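Local coordinates for protein Two-component system sensor histidine kinase (PDB 3OTT) that probably senses saccharides through its extracellular beta-propeller and beta-sandwich region, the part in this chain, and passes the signal on as a histidine kinase, at residues L562-V573 against T600-V611. Residues are numbered along the deposited sequence; the frame is centred on the assembly and turned at random.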
loop_
_atom_site.group_PDB
_atom_site.type_symbol
_atom_site.label_atom_id
_atom_site.label_comp_id
_atom_site.label_asym_id
_atom_site.label_seq_id
_atom_site.Cartn_x
_atom_site.Cartn_y
_atom_site.Cartn_z
ATOM N N LEU B 562 0.806 -0.616 30.188
ATOM C CA LEU B 562 1.190 0.082 28.949
ATOM C C LEU B 562 0.473 1.454 28.800
ATOM O O LEU B 562 1.079 2.423 28.349
ATOM C CB LEU B 562 0.999 -0.809 27.700
ATOM C CG LEU B 562 1.681 -2.188 27.453
ATOM C CD1 LEU B 562 1.282 -2.805 26.040
ATOM C CD2 LEU B 562 3.239 -2.212 27.636
ATOM N N SER B 563 -0.796 1.515 29.212
ATOM C CA SER B 563 -1.620 2.675 29.106
ATOM C C SER B 563 -2.775 2.574 30.101
ATOM O O SER B 563 -3.235 1.467 30.421
ATOM C CB SER B 563 -2.191 2.804 27.687
ATOM O OG SER B 563 -2.748 4.117 27.507
ATOM N N MET B 564 -3.251 3.713 30.591
ATOM C CA MET B 564 -4.430 3.737 31.509
ATOM C C MET B 564 -5.302 4.908 31.116
ATOM O O MET B 564 -4.776 6.001 30.884
ATOM C CB MET B 564 -4.003 4.006 32.949
ATOM C CG MET B 564 -3.299 2.856 33.646
ATOM S SD MET B 564 -2.684 3.281 35.288
ATOM C CE MET B 564 -4.151 3.618 36.178
ATOM N N THR B 565 -6.619 4.728 31.068
ATOM C CA THR B 565 -7.444 5.887 30.819
ATOM C C THR B 565 -8.784 5.846 31.560
ATOM O O THR B 565 -9.298 4.744 31.833
ATOM C CB THR B 565 -7.609 6.125 29.284
ATOM O OG1 THR B 565 -7.758 7.512 29.056
ATOM C CG2 THR B 565 -8.788 5.368 28.675
ATOM N N CYS B 566 -9.357 7.021 31.858
ATOM C CA CYS B 566 -10.690 7.091 32.517
ATOM C C CYS B 566 -11.763 6.899 31.475
ATOM O O CYS B 566 -11.737 7.547 30.434
ATOM C CB CYS B 566 -10.984 8.432 33.192
ATOM S SG CYS B 566 -9.854 8.784 34.499
ATOM N N VAL B 567 -12.701 6.016 31.777
ATOM C CA VAL B 567 -13.865 5.767 30.940
ATOM C C VAL B 567 -15.100 5.859 31.860
ATOM O O VAL B 567 -15.467 4.880 32.484
ATOM C CB VAL B 567 -13.753 4.378 30.265
ATOM C CG1 VAL B 567 -15.000 4.045 29.510
ATOM C CG2 VAL B 567 -12.522 4.327 29.279
ATOM N N LYS B 568 -15.672 7.049 32.003
ATOM C CA LYS B 568 -16.839 7.260 32.898
ATOM C C LYS B 568 -16.527 6.849 34.344
ATOM O O LYS B 568 -15.691 7.467 35.003
ATOM C CB LYS B 568 -18.055 6.455 32.412
ATOM C CG LYS B 568 -18.707 6.879 31.110
ATOM C CD LYS B 568 -19.707 5.774 30.735
ATOM C CE LYS B 568 -20.772 6.236 29.778
ATOM N NZ LYS B 568 -20.269 6.047 28.400
ATOM N N ASN B 569 -17.154 5.778 34.812
ATOM C CA ASN B 569 -17.023 5.345 36.207
ATOM C C ASN B 569 -15.962 4.302 36.420
ATOM O O ASN B 569 -15.787 3.787 37.531
ATOM C CB ASN B 569 -18.364 4.845 36.744
ATOM C CG ASN B 569 -19.330 5.973 36.965
ATOM O OD1 ASN B 569 -18.970 7.011 37.548
ATOM N ND2 ASN B 569 -20.566 5.796 36.497
ATOM N N SER B 570 -15.231 4.023 35.353
ATOM C CA SER B 570 -14.168 3.061 35.397
ATOM C C SER B 570 -12.822 3.657 35.010
ATOM O O SER B 570 -12.742 4.734 34.401
ATOM C CB SER B 570 -14.517 1.906 34.449
ATOM O OG SER B 570 -15.754 1.316 34.852
ATOM N N ILE B 571 -11.762 2.930 35.343
ATOM C CA ILE B 571 -10.524 3.119 34.637
ATOM C C ILE B 571 -10.080 1.915 33.779
ATOM O O ILE B 571 -10.080 0.771 34.240
ATOM C CB ILE B 571 -9.397 3.657 35.557
ATOM C CG1 ILE B 571 -8.072 3.487 34.821
ATOM C CG2 ILE B 571 -9.326 2.887 36.825
ATOM C CD1 ILE B 571 -6.939 4.282 35.424
ATOM N N TRP B 572 -9.702 2.173 32.518
ATOM C CA TRP B 572 -9.220 1.093 31.630
ATOM C C TRP B 572 -7.718 1.034 31.672
ATOM O O TRP B 572 -7.074 2.037 31.543
ATOM C CB TRP B 572 -9.674 1.279 30.167
ATOM C CG TRP B 572 -11.166 1.032 29.955
ATOM C CD1 TRP B 572 -12.180 1.243 30.879
ATOM C CD2 TRP B 572 -11.805 0.567 28.755
ATOM N NE1 TRP B 572 -13.403 0.898 30.317
ATOM C CE2 TRP B 572 -13.203 0.503 29.018
ATOM C CE3 TRP B 572 -11.346 0.232 27.480
ATOM C CZ2 TRP B 572 -14.129 0.072 28.067
ATOM C CZ3 TRP B 572 -12.289 -0.203 26.510
ATOM C CH2 TRP B 572 -13.659 -0.266 26.819
ATOM N N VAL B 573 -7.181 -0.174 31.801
ATOM C CA VAL B 573 -5.753 -0.387 32.000
ATOM C C VAL B 573 -5.274 -1.452 31.033
ATOM O O VAL B 573 -5.657 -2.627 31.131
ATOM C CB VAL B 573 -5.446 -0.807 33.464
ATOM C CG1 VAL B 573 -3.908 -0.819 33.727
ATOM C CG2 VAL B 573 -6.073 0.145 34.413
ATOM N N THR B 600 -0.957 0.023 23.282
ATOM C CA THR B 600 0.010 0.885 23.949
ATOM C C THR B 600 -0.546 2.314 24.049
ATOM O O THR B 600 0.141 3.230 24.490
ATOM C CB THR B 600 1.298 0.917 23.169
ATOM O OG1 THR B 600 0.919 1.103 21.817
ATOM C CG2 THR B 600 2.081 -0.406 23.310
ATOM N N SER B 601 -1.822 2.470 23.721
ATOM C CA SER B 601 -2.462 3.779 23.731
ATOM C C SER B 601 -3.965 3.646 23.981
ATOM O O SER B 601 -4.579 2.721 23.468
ATOM C CB SER B 601 -2.278 4.386 22.316
ATOM O OG SER B 601 -2.410 5.761 22.514
ATOM N N LEU B 602 -4.567 4.554 24.723
ATOM C CA LEU B 602 -6.045 4.502 24.933
ATOM C C LEU B 602 -6.719 5.918 24.864
ATOM O O LEU B 602 -6.126 6.898 25.317
ATOM C CB LEU B 602 -6.422 3.819 26.272
ATOM C CG LEU B 602 -6.059 2.353 26.595
ATOM C CD1 LEU B 602 -6.082 2.071 28.115
ATOM C CD2 LEU B 602 -6.935 1.282 25.861
ATOM N N LEU B 603 -7.929 6.015 24.305
ATOM C CA LEU B 603 -8.653 7.286 24.264
ATOM C C LEU B 603 -10.154 7.063 24.381
ATOM O O LEU B 603 -10.776 6.350 23.556
ATOM C CB LEU B 603 -8.373 8.049 22.955
ATOM C CG LEU B 603 -9.156 9.383 22.676
ATOM C CD1 LEU B 603 -8.739 10.524 23.624
ATOM C CD2 LEU B 603 -9.036 9.878 21.252
ATOM N N PHE B 604 -10.750 7.680 25.400
ATOM C CA PHE B 604 -12.190 7.739 25.511
ATOM C C PHE B 604 -12.736 8.971 24.798
ATOM O O PHE B 604 -12.359 10.079 25.143
ATOM C CB PHE B 604 -12.566 7.838 26.977
ATOM C CG PHE B 604 -14.049 7.918 27.216
ATOM C CD1 PHE B 604 -14.933 7.090 26.536
ATOM C CD2 PHE B 604 -14.568 8.822 28.158
ATOM C CE1 PHE B 604 -16.355 7.175 26.763
ATOM C CE2 PHE B 604 -15.967 8.911 28.380
ATOM C CZ PHE B 604 -16.845 8.097 27.659
ATOM N N ASP B 605 -13.624 8.778 23.819
ATOM C CA ASP B 605 -14.369 9.888 23.179
ATOM C C ASP B 605 -15.796 9.972 23.739
ATOM O O ASP B 605 -16.642 9.148 23.393
ATOM C CB ASP B 605 -14.437 9.758 21.647
ATOM C CG ASP B 605 -14.990 11.070 20.946
ATOM O OD1 ASP B 605 -14.898 12.213 21.498
ATOM O OD2 ASP B 605 -15.489 10.944 19.804
ATOM N N PRO B 606 -16.063 10.965 24.603
ATOM C CA PRO B 606 -17.373 11.063 25.246
ATOM C C PRO B 606 -18.499 11.329 24.249
ATOM O O PRO B 606 -19.599 10.842 24.456
ATOM C CB PRO B 606 -17.218 12.246 26.222
ATOM C CG PRO B 606 -15.797 12.449 26.394
ATOM C CD PRO B 606 -15.145 12.008 25.085
ATOM N N LYS B 607 -18.225 12.078 23.177
ATOM C CA LYS B 607 -19.237 12.343 22.132
ATOM C C LYS B 607 -19.734 11.059 21.459
ATOM O O LYS B 607 -20.942 10.843 21.315
ATOM C CB LYS B 607 -18.701 13.305 21.054
ATOM C CG LYS B 607 -18.418 14.745 21.510
ATOM C CD LYS B 607 -17.661 15.524 20.404
ATOM C CE LYS B 607 -17.847 17.052 20.537
ATOM N NZ LYS B 607 -16.883 17.654 21.515
ATOM N N GLU B 608 -18.814 10.203 21.031
ATOM C CA GLU B 608 -19.248 9.008 20.296
ATOM C C GLU B 608 -19.533 7.834 21.220
ATOM O O GLU B 608 -19.765 6.724 20.756
ATOM C CB GLU B 608 -18.219 8.611 19.228
ATOM C CG GLU B 608 -17.885 9.703 18.212
ATOM C CD GLU B 608 -19.001 10.008 17.225
ATOM O OE1 GLU B 608 -19.885 9.126 16.991
ATOM O OE2 GLU B 608 -18.980 11.152 16.674
ATOM N N ASP B 609 -19.467 8.080 22.530
ATOM C CA ASP B 609 -19.453 7.008 23.534
ATOM C C ASP B 609 -18.630 5.758 23.107
ATOM O O ASP B 609 -19.158 4.631 23.029
ATOM C CB ASP B 609 -20.898 6.630 23.882
ATOM C CG ASP B 609 -21.000 5.786 25.135
ATOM O OD1 ASP B 609 -19.948 5.575 25.785
ATOM O OD2 ASP B 609 -22.139 5.323 25.447
ATOM N N CYS B 610 -17.361 5.957 22.778
ATOM C CA CYS B 610 -16.527 4.822 22.438
ATOM C C CYS B 610 -15.065 5.004 22.861
ATOM O O CYS B 610 -14.648 6.095 23.237
ATOM C CB CYS B 610 -16.640 4.543 20.957
ATOM S SG CYS B 610 -15.873 5.821 20.056
ATOM N N VAL B 611 -14.309 3.909 22.823
ATOM C CA VAL B 611 -12.897 3.871 23.242
ATOM C C VAL B 611 -11.999 3.409 22.084
ATOM O O VAL B 611 -12.272 2.410 21.438
ATOM C CB VAL B 611 -12.695 2.944 24.468
ATOM C CG1 VAL B 611 -11.196 2.906 24.907
ATOM C CG2 VAL B 611 -13.565 3.400 25.620
HETATM O O HOH W 1 -0.495 5.768 26.577
#
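Strands 562-567 and 601-605 run nearly parallel, 11° apart, with axes 6.1 Å from each other at closest approach and no clear hydrogen bond between them. Each is followed by an antiparallel partner: a type II' turn from Val567 to Ser570 leads into strand 570-573, and the turn before Cys610 closes with a G1 bulge. Face-to-face packing of successive four-stranded antiparallel sheets is the blade stacking of a beta-propeller, and strands 561-567 and 601-605 belong to neighbouring blades. Leu602 fills the middle, its CB 3.7 Å from Thr565 CG2 and its CD1 3.6 Å from the carbonyl O of Trp572. With CG set anti to the carbonyl carbon (chi1 -71°), Trp572 lays its indole against Val611, whose CG2 stands over one face, 4.0 Å from the six-membered ring centroid; Val567 CG2 covers the same face. Were Trp572 an alanine, Val611 and Val567 CG2 would probably lose the ring they pack on, opening a gap between the blades. Phe604 lies between Val567 CA over one ring face and Pro606 N over the other. Beside Phe604 CZ, the Lys568 chain bends at chi4 (88°), bringing NZ to 2.7 Å from Asp609 OD1 in a salt bridge; OD1 also hydrogen-bonds Ser624.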